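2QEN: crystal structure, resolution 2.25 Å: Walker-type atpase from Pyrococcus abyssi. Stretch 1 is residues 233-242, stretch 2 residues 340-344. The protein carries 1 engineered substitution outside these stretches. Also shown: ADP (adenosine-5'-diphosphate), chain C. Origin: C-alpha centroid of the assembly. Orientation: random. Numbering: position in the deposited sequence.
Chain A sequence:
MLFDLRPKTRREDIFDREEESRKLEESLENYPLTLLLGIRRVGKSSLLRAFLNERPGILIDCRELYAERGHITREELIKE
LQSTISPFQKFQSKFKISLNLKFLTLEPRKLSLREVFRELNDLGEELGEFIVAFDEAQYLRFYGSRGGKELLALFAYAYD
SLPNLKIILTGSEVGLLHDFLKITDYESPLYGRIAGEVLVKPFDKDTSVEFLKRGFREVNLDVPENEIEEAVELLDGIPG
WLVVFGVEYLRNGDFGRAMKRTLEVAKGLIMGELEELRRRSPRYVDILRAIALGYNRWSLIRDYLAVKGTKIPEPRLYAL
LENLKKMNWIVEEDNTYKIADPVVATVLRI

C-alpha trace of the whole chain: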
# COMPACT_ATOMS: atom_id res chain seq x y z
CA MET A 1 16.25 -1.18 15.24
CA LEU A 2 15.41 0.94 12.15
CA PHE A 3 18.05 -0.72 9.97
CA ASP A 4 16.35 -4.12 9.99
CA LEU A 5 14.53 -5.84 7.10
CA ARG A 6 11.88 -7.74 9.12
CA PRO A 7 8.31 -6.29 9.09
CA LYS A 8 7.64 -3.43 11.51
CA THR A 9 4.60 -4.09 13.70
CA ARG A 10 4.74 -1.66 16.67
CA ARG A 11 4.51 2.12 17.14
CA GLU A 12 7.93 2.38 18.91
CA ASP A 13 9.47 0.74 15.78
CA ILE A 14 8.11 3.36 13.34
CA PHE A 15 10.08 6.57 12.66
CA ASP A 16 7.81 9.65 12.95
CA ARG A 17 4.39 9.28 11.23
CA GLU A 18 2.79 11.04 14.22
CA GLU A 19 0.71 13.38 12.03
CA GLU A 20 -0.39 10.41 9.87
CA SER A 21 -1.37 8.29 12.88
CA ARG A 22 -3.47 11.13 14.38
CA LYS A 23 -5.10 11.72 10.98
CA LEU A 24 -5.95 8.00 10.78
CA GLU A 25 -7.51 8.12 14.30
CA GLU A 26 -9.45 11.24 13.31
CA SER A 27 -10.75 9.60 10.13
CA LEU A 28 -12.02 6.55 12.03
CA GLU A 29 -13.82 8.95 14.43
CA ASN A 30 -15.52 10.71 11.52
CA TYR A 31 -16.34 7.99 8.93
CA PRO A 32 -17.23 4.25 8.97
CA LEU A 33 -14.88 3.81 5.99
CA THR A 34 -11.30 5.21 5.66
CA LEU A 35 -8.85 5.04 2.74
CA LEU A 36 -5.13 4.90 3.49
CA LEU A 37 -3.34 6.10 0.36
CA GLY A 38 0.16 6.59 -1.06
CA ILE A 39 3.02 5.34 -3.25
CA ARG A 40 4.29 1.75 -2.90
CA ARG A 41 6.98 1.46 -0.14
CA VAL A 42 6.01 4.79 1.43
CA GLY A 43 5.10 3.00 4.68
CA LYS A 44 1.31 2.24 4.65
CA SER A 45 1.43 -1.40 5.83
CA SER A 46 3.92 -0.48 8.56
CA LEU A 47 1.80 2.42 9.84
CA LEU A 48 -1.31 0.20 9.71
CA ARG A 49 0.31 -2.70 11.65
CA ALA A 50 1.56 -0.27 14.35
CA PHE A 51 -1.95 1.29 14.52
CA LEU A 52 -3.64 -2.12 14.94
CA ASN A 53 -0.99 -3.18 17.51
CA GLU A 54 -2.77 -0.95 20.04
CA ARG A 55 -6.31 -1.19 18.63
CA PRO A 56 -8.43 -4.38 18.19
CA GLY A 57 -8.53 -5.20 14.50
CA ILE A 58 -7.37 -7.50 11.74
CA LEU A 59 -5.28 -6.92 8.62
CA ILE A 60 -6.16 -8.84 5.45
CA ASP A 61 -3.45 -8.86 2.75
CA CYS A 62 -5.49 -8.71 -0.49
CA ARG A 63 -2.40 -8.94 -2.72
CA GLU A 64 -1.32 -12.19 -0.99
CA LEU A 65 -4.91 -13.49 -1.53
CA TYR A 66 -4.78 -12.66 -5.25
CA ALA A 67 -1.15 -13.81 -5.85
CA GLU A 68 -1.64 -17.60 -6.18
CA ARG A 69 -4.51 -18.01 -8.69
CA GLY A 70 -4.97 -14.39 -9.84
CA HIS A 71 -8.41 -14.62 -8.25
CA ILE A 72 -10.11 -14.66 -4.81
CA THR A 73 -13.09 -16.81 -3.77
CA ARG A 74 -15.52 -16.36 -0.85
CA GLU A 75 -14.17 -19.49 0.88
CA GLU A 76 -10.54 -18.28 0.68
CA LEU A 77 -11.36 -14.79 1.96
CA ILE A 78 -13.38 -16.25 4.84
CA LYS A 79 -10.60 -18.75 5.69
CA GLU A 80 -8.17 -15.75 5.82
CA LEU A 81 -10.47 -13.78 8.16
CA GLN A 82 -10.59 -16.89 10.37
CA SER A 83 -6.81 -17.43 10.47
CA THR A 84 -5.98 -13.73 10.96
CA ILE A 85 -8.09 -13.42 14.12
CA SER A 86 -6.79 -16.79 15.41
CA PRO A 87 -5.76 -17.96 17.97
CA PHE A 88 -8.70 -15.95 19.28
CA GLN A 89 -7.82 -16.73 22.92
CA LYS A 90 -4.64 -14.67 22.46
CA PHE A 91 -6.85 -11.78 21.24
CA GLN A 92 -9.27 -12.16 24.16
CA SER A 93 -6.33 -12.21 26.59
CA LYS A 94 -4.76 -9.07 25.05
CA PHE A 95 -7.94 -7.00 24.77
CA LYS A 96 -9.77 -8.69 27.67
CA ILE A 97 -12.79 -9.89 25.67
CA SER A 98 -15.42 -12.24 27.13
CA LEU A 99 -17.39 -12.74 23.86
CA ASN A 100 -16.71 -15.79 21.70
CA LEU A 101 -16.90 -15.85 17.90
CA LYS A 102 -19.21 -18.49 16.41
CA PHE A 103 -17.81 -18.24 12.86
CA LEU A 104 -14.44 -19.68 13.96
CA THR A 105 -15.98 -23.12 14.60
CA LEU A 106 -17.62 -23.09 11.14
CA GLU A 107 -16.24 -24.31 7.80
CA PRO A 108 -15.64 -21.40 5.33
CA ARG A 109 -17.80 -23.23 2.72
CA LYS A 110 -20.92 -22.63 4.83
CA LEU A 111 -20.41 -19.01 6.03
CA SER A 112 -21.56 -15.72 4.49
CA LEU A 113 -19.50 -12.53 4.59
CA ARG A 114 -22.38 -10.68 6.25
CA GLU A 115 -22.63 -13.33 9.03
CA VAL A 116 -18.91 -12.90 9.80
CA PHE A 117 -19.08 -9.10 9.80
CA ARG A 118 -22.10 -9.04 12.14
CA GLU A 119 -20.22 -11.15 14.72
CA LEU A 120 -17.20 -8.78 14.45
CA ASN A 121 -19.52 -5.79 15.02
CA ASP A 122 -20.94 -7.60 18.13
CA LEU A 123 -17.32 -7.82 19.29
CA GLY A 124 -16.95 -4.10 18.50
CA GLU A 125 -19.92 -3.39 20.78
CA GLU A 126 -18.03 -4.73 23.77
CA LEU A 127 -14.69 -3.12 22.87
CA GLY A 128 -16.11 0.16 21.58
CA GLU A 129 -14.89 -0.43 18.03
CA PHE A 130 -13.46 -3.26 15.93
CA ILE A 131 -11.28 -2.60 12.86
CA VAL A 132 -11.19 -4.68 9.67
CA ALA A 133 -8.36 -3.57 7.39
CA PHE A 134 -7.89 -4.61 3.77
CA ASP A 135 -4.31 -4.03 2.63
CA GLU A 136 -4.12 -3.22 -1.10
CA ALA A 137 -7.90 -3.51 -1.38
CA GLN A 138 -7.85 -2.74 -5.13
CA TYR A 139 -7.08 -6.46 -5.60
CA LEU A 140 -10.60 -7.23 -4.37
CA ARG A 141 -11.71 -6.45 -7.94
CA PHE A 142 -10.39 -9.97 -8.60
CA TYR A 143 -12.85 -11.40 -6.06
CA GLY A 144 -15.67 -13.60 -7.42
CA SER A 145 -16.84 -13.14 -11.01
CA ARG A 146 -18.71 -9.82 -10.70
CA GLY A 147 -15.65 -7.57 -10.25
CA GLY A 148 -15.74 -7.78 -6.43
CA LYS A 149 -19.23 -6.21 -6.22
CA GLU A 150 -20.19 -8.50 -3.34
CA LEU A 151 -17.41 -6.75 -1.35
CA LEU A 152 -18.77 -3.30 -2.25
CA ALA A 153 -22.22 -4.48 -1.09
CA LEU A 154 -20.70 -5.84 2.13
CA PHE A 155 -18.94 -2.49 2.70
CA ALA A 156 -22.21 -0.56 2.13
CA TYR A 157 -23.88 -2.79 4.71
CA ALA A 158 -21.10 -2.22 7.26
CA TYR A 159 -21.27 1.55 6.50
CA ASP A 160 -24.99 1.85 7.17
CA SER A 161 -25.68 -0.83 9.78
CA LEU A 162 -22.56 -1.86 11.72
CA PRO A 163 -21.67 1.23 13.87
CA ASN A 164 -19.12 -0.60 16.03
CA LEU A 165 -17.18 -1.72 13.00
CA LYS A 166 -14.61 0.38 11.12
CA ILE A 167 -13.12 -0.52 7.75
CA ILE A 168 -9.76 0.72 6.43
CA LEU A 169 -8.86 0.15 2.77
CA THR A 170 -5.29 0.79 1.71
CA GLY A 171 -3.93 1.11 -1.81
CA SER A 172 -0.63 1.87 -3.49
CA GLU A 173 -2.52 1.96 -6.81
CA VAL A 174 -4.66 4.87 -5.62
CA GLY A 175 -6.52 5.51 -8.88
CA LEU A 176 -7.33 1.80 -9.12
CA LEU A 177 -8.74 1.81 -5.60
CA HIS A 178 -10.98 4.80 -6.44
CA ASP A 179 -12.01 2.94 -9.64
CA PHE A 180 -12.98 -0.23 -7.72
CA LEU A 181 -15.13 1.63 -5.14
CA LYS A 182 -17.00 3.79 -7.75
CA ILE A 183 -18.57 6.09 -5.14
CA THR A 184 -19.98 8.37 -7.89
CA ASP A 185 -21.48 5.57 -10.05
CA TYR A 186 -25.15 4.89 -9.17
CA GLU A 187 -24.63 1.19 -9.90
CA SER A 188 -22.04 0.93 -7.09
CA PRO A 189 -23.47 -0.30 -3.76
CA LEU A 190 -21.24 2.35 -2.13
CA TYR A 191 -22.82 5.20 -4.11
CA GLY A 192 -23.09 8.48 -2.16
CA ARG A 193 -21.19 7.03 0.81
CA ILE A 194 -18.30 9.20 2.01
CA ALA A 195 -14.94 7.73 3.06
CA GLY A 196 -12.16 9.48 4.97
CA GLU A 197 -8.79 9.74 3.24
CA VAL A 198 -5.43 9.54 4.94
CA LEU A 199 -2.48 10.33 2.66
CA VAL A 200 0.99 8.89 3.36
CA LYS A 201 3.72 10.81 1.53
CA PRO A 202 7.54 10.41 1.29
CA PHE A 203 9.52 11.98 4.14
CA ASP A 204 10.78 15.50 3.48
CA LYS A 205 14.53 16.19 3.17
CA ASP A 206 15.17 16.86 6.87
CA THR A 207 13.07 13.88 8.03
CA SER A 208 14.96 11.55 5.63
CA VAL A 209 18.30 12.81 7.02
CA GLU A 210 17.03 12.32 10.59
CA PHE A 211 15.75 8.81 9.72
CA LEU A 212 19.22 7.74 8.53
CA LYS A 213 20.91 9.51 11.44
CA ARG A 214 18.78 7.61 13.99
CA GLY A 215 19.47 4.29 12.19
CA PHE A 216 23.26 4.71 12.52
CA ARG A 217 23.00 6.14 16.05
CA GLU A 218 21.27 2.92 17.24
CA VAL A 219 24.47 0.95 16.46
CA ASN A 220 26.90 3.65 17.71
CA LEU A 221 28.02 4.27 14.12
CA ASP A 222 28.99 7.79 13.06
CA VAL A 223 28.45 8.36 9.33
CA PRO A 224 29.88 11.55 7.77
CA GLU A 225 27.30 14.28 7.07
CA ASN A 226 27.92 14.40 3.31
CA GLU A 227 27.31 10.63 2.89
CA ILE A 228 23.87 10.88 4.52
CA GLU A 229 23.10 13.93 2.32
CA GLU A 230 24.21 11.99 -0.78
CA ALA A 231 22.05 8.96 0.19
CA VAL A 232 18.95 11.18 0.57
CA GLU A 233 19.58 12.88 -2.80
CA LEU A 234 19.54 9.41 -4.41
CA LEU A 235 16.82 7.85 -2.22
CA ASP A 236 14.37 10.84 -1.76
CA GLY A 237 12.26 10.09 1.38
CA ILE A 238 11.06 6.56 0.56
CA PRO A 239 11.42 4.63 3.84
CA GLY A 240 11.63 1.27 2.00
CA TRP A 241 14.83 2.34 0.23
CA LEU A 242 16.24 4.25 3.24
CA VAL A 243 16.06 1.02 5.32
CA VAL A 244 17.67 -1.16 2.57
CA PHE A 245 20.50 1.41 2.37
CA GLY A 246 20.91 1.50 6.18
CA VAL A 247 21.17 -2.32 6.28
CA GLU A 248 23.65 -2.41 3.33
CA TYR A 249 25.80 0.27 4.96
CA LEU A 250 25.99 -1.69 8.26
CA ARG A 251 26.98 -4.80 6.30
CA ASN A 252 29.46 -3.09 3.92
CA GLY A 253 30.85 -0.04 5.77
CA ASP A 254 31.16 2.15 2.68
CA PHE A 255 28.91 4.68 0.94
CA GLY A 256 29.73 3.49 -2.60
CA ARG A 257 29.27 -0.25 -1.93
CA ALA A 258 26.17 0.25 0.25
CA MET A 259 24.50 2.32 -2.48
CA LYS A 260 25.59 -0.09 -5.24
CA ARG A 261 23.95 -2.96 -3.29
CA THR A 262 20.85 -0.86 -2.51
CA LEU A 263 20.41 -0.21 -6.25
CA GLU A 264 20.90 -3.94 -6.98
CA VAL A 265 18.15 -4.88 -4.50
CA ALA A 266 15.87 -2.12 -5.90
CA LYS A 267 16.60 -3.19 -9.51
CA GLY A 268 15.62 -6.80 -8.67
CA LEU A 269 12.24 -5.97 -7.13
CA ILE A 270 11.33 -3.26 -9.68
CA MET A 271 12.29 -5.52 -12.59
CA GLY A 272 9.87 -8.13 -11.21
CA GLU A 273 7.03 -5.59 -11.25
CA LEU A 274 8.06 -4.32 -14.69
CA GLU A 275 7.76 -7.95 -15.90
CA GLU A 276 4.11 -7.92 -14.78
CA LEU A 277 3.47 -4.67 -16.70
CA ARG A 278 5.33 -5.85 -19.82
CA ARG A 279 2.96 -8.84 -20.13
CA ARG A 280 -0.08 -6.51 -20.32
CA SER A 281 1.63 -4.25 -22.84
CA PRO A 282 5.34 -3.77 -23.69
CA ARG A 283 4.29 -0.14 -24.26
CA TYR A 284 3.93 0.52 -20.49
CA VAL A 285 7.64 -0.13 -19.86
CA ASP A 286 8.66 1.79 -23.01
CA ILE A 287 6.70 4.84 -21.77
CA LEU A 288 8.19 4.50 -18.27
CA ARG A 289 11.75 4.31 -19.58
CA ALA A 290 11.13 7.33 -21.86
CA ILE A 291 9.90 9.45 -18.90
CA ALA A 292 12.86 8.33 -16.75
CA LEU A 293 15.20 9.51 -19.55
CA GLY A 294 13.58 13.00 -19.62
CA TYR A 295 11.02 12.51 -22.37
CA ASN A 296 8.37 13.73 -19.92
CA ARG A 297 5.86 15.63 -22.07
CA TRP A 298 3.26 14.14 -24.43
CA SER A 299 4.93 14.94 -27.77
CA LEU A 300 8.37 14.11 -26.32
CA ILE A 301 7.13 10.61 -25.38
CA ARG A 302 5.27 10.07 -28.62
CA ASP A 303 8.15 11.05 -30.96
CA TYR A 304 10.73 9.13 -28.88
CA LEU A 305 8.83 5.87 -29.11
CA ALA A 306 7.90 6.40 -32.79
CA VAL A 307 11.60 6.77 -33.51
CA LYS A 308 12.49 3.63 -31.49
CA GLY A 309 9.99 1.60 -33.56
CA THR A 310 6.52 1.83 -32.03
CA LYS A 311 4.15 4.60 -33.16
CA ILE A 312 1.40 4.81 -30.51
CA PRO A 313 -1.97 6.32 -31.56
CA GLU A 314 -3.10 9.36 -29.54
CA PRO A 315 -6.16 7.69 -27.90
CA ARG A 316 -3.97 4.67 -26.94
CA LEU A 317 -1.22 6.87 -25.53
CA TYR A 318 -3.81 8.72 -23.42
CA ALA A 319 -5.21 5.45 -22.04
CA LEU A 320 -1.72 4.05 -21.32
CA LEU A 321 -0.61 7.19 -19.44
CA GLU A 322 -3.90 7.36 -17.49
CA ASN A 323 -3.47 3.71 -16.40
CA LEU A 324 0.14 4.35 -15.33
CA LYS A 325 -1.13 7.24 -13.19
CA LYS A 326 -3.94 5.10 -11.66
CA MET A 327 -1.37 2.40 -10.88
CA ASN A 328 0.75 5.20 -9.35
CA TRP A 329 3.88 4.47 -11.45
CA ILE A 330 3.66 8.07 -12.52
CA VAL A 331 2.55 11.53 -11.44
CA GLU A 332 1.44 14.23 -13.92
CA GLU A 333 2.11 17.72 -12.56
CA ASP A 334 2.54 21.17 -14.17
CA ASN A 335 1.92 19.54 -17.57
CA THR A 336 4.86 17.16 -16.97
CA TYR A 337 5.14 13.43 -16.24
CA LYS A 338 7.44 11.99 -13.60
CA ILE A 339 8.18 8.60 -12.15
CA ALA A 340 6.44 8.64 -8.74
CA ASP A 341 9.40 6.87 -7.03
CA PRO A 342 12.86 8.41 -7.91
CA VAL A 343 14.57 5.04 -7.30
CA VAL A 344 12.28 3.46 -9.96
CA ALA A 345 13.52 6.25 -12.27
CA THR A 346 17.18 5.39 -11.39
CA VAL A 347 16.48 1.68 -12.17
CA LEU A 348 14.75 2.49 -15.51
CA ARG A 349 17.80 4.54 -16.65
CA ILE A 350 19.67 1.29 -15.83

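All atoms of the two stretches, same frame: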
# COMPACT_ATOMS: atom_id res chain seq x y z
N GLU A 233 19.68 12.40 -1.42
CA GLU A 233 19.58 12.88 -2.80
C GLU A 233 19.29 11.75 -3.79
O GLU A 233 18.55 11.95 -4.75
CB GLU A 233 20.82 13.65 -3.21
CG GLU A 233 20.98 15.02 -2.54
CD GLU A 233 19.68 15.86 -2.46
OE1 GLU A 233 18.69 15.41 -1.82
OE2 GLU A 233 19.67 17.00 -3.00
N LEU A 234 19.88 10.57 -3.57
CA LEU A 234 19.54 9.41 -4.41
C LEU A 234 18.23 8.72 -4.00
O LEU A 234 17.49 8.25 -4.87
CB LEU A 234 20.67 8.38 -4.45
CG LEU A 234 21.83 8.49 -5.46
CD1 LEU A 234 21.46 9.30 -6.71
CD2 LEU A 234 23.07 9.07 -4.83
N LEU A 235 17.95 8.65 -2.70
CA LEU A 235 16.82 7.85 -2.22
C LEU A 235 15.51 8.59 -1.85
O LEU A 235 14.50 7.95 -1.57
CB LEU A 235 17.26 6.87 -1.11
CG LEU A 235 18.46 5.94 -1.39
CD1 LEU A 235 18.85 5.09 -0.14
CD2 LEU A 235 18.26 5.03 -2.62
N ASP A 236 15.56 9.93 -1.79
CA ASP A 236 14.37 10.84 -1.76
C ASP A 236 13.14 10.52 -0.85
O ASP A 236 11.96 10.60 -1.27
CB ASP A 236 13.90 11.16 -3.20
CG ASP A 236 14.76 12.26 -3.94
OD1 ASP A 236 15.80 12.77 -3.44
OD2 ASP A 236 14.35 12.63 -5.07
N GLY A 237 13.39 10.17 0.41
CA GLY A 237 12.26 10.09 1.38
C GLY A 237 11.40 8.83 1.37
O GLY A 237 10.39 8.76 2.09
N ILE A 238 11.78 7.83 0.58
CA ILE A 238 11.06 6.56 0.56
C ILE A 238 11.64 5.65 1.65
O ILE A 238 12.78 5.21 1.53
CB ILE A 238 11.13 5.85 -0.83
CG1 ILE A 238 10.84 6.84 -1.98
CG2 ILE A 238 10.22 4.59 -0.86
CD1 ILE A 238 9.38 7.08 -2.29
N PRO A 239 10.88 5.40 2.72
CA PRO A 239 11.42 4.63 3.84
C PRO A 239 11.90 3.23 3.44
O PRO A 239 12.85 2.75 4.03
CB PRO A 239 10.24 4.54 4.81
CG PRO A 239 9.37 5.72 4.47
CD PRO A 239 9.49 5.84 2.98
N GLY A 240 11.24 2.60 2.46
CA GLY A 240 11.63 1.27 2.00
C GLY A 240 13.08 1.24 1.52
O GLY A 240 13.84 0.34 1.89
N TRP A 241 13.47 2.25 0.74
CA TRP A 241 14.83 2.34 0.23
C TRP A 241 15.84 2.84 1.27
O TRP A 241 16.99 2.39 1.30
CB TRP A 241 14.87 3.16 -1.06
CG TRP A 241 13.88 2.69 -2.13
CD1 TRP A 241 12.98 3.46 -2.81
CD2 TRP A 241 13.71 1.35 -2.64
NE1 TRP A 241 12.26 2.69 -3.70
CE2 TRP A 241 12.69 1.39 -3.61
CE3 TRP A 241 14.32 0.12 -2.36
CZ2 TRP A 241 12.28 0.26 -4.32
CZ3 TRP A 241 13.88 -1.02 -3.05
CH2 TRP A 241 12.88 -0.93 -4.02
N LEU A 242 15.41 3.75 2.13
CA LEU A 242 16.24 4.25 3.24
C LEU A 242 16.67 3.14 4.22
O LEU A 242 17.79 3.15 4.72
CB LEU A 242 15.55 5.40 3.98
CG LEU A 242 15.30 6.74 3.24
CD1 LEU A 242 14.45 7.69 4.09
CD2 LEU A 242 16.58 7.42 2.81
N ALA A 340 6.87 8.37 -10.11
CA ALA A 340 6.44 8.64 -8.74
C ALA A 340 7.54 8.36 -7.71
O ALA A 340 7.69 9.11 -6.74
CB ALA A 340 5.18 7.83 -8.42
N ASP A 341 8.28 7.26 -7.90
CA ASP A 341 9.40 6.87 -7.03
C ASP A 341 10.73 7.13 -7.78
O ASP A 341 10.99 6.50 -8.80
CB ASP A 341 9.27 5.39 -6.65
CG ASP A 341 10.41 4.87 -5.75
OD1 ASP A 341 11.43 5.56 -5.56
OD2 ASP A 341 10.28 3.74 -5.23
N PRO A 342 11.58 8.03 -7.26
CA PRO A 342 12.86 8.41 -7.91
C PRO A 342 13.86 7.26 -8.05
O PRO A 342 14.71 7.30 -8.94
CB PRO A 342 13.43 9.47 -6.96
CG PRO A 342 12.78 9.21 -5.66
CD PRO A 342 11.38 8.78 -6.00
N VAL A 343 13.77 6.26 -7.18
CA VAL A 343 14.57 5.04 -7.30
C VAL A 343 14.11 4.18 -8.51
O VAL A 343 14.95 3.65 -9.24
CB VAL A 343 14.61 4.27 -5.96
CG1 VAL A 343 15.37 2.95 -6.08
CG2 VAL A 343 15.22 5.15 -4.89
N VAL A 344 12.80 4.06 -8.73
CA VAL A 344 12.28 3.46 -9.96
C VAL A 344 12.87 4.16 -11.20
O VAL A 344 13.34 3.50 -12.12
CB VAL A 344 10.73 3.40 -9.99
CG1 VAL A 344 10.20 2.90 -11.34
CG2 VAL A 344 10.22 2.51 -8.90
PB ADP C . 3.74 0.19 1.67
O1B ADP C . 3.38 1.65 1.69
O2B ADP C . 2.75 -0.65 2.45
O3B ADP C . 4.05 -0.40 0.32
PA ADP C . 5.60 -0.69 3.79
O1A ADP C . 4.82 -0.29 5.02
O2A ADP C . 5.79 -2.13 3.45
O3A ADP C . 5.13 0.15 2.47
O5' ADP C . 7.05 0.00 4.00
C5' ADP C . 8.21 -0.36 3.24
C4' ADP C . 9.35 -0.65 4.23
O4' ADP C . 9.93 0.58 4.69
C3' ADP C . 8.94 -1.37 5.51
O3' ADP C . 9.06 -2.78 5.41
C2' ADP C . 9.94 -0.89 6.51
O2' ADP C . 11.17 -1.51 6.15
C1' ADP C . 10.18 0.53 6.10
N9 ADP C . 9.37 1.59 6.74
C8 ADP C . 8.25 2.13 6.22
N7 ADP C . 7.78 3.14 7.00
C5 ADP C . 8.62 3.25 8.05
C6 ADP C . 8.71 4.10 9.25
N6 ADP C . 7.79 5.07 9.49
N1 ADP C . 9.75 3.89 10.10
C2 ADP C . 10.65 2.93 9.89
N3 ADP C . 10.64 2.13 8.80
C4 ADP C . 9.67 2.23 7.87

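What lets Val 343 bury more surface than any other residue in this contact? Its CA-to-CB bond points toward the other stretch, and its branched side chain (chi1 t) reaches both Leu 235 and Trp 241. Val 343 CB lies over a face of the indole, 3.9 Å from the centroid of the five-membered ring, while Val 343 CG2 comes within 3.5 Å of Trp 241 CD1 and 3.8 Å of Leu 235 CD2. A compact, wholly apolar side chain suits this buried place.

How is the polar edge of Trp 241 satisfied? Trp 241 NE1 donates a nearly straight hydrogen bond to Asp 341 OD2, at 2.7 Å and 173°. The acid lies near the ring plane, where the N-H points, so the face stays free for Val 343. The other oxygen is used too: Asp 341 OD1 accepts from Val 343 N at 2.9 Å, capping the helix that begins at Pro 342. One carboxylate thus ties the indole to the start of that helix.

What does the partly exposed Pro 342 add? Its ring packs against the turn leaving the first helix, with Pro 342 CG 3.3 Å from Asp 236 CB. Lacking an amide hydrogen, proline fits the first turn of a helix, where that hydrogen would have no helical acceptor.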